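Local coordinates for leucyl-tRNA synthetase subunit alpha (Aquifex aeolicus, PDB 3PZ5), which belongs to an enzyme that attaches leucine to its tRNA, the crystallised CP1 domain being the part that edits mischarged tRNA, at residues G11-F16 with D27-R32. The protein carries 1 engineered substitution. Sequence-based numbering, arbitrary orientation.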
# COMPACT_ATOMS: atom_id res chain seq x y z
N GLY A 11 1.62 9.65 12.12
CA GLY A 11 1.54 10.05 10.71
C GLY A 11 0.20 10.55 10.21
O GLY A 11 -0.33 11.54 10.72
N ALA A 12 -0.34 9.87 9.20
CA ALA A 12 -1.51 10.35 8.47
C ALA A 12 -2.42 9.25 7.91
O ALA A 12 -1.95 8.14 7.63
CB ALA A 12 -1.07 11.28 7.35
N LEU A 13 -3.70 9.57 7.75
CA LEU A 13 -4.66 8.71 7.04
C LEU A 13 -4.81 9.16 5.58
O LEU A 13 -4.97 10.36 5.30
CB LEU A 13 -6.04 8.73 7.71
CG LEU A 13 -6.27 8.01 9.05
CD1 LEU A 13 -7.68 8.27 9.52
CD2 LEU A 13 -6.00 6.50 8.97
N ILE A 14 -4.76 8.20 4.66
CA ILE A 14 -4.82 8.51 3.23
C ILE A 14 -5.91 7.66 2.56
O ILE A 14 -6.02 6.47 2.83
CB ILE A 14 -3.44 8.30 2.55
CG1 ILE A 14 -2.35 9.09 3.30
CG2 ILE A 14 -3.49 8.71 1.09
CD1 ILE A 14 -0.97 9.09 2.64
N ARG A 15 -6.70 8.29 1.70
CA ARG A 15 -7.89 7.66 1.13
C ARG A 15 -7.70 7.20 -0.32
O ARG A 15 -7.33 7.98 -1.19
CB ARG A 15 -9.09 8.62 1.25
CG ARG A 15 -10.44 8.01 0.88
CD ARG A 15 -11.60 8.81 1.46
NE ARG A 15 -11.65 8.73 2.92
CZ ARG A 15 -12.59 9.26 3.69
NH1 ARG A 15 -13.61 9.93 3.15
NH2 ARG A 15 -12.53 9.13 5.00
N PHE A 16 -7.99 5.93 -0.57
CA PHE A 16 -7.81 5.32 -1.88
C PHE A 16 -9.14 4.82 -2.41
O PHE A 16 -9.65 3.78 -1.98
CB PHE A 16 -6.82 4.16 -1.80
CG PHE A 16 -5.39 4.58 -1.63
CD1 PHE A 16 -4.92 5.02 -0.39
CD2 PHE A 16 -4.50 4.52 -2.70
CE1 PHE A 16 -3.59 5.40 -0.23
CE2 PHE A 16 -3.16 4.91 -2.54
CZ PHE A 16 -2.71 5.35 -1.30
N ASP A 27 -9.25 3.53 3.44
CA ASP A 27 -8.44 4.39 4.27
C ASP A 27 -7.22 3.61 4.73
O ASP A 27 -7.30 2.44 5.09
CB ASP A 27 -9.23 4.94 5.45
CG ASP A 27 -10.10 6.13 5.07
OD1 ASP A 27 -9.92 6.68 3.95
OD2 ASP A 27 -10.95 6.53 5.89
N VAL A 28 -6.08 4.29 4.69
CA VAL A 28 -4.80 3.68 5.01
C VAL A 28 -4.07 4.59 5.99
O VAL A 28 -4.01 5.80 5.79
CB VAL A 28 -3.97 3.48 3.72
CG1 VAL A 28 -2.48 3.47 4.02
CG2 VAL A 28 -4.39 2.21 2.99
N PHE A 29 -3.55 4.00 7.06
CA PHE A 29 -2.68 4.74 7.96
C PHE A 29 -1.22 4.55 7.57
O PHE A 29 -0.78 3.42 7.29
CB PHE A 29 -2.89 4.34 9.42
CG PHE A 29 -1.91 4.98 10.38
CD1 PHE A 29 -2.14 6.26 10.88
CD2 PHE A 29 -0.74 4.31 10.75
CE1 PHE A 29 -1.23 6.85 11.74
CE2 PHE A 29 0.17 4.90 11.62
CZ PHE A 29 -0.07 6.17 12.12
N THR A 30 -0.47 5.65 7.56
CA THR A 30 0.95 5.61 7.26
C THR A 30 1.72 6.62 8.10
O THR A 30 1.20 7.69 8.43
CB THR A 30 1.23 5.87 5.74
OG1 THR A 30 2.65 5.88 5.51
CG2 THR A 30 0.64 7.19 5.27
N THR A 31 2.95 6.28 8.46
CA THR A 31 3.87 7.22 9.11
C THR A 31 4.76 7.89 8.07
O THR A 31 5.65 8.67 8.41
CB THR A 31 4.75 6.52 10.18
OG1 THR A 31 5.45 5.43 9.58
CG2 THR A 31 3.90 6.00 11.34
N ARG A 32 4.52 7.57 6.80
CA ARG A 32 5.32 8.09 5.70
C ARG A 32 4.46 8.67 4.57
O ARG A 32 4.49 8.16 3.45
CB ARG A 32 6.24 6.99 5.14
CG ARG A 32 7.27 6.41 6.13
CD ARG A 32 8.34 7.41 6.53
NE ARG A 32 8.96 8.09 5.39
CZ ARG A 32 9.96 7.59 4.65
NH1 ARG A 32 10.48 6.40 4.93
NH2 ARG A 32 10.43 8.29 3.64
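Strands 12-18 and 25-30 form a beta hairpin, and across it Arg15 meets Asp27 in a non-hydrogen-bonded pair. The two side chains run alongside each other in the same direction, and the guanidinium grips the carboxylate side-on in a salt bridge: Arg15 NE reaches Asp27 OD1 at 2.9 Å and Arg15 NH2 reaches Asp27 OD2 at 3.2 Å. Both oxygens use their syn lone pairs, and the guanidinium and carboxylate planes are turned 26° apart. Arg15 CG stands anti to the backbone N (chi1 -171°) and the chain bends at chi3, which brings NE round to the carboxylate; Tyr25 adds a cation-pi contact. An alanine at Arg15 would probably leave the Asp27 carboxylate without this two-nitrogen partner and remove the cation-pi contact with Tyr25. On the same face, Leu13 CD2 packs 3.8 Å from Phe29 CB, near the ring plane at its edge. On the other face, Ile14 CD1 touches Thr30 CG2 at 3.6 Å, and Met126 of strand 124-127 packs against both residues. The backbone evidence is two reciprocal pairs of bonds, Ala12 with Thr30 and Ile14 with Val28; Ala12 N to Thr30 O measures 2.8 Å. Past the strand end, Arg32 N donates to Thr30 OG1 at 2.8 Å, closing an ST turn. An angle of 148° between the strand directions and alternating hydrogen-bonded and non-hydrogen-bonded pairs mark twisted antiparallel pairing, and since the strands are consecutive in the chain this is a beta hairpin, part of the mixed sheet of the editing domain.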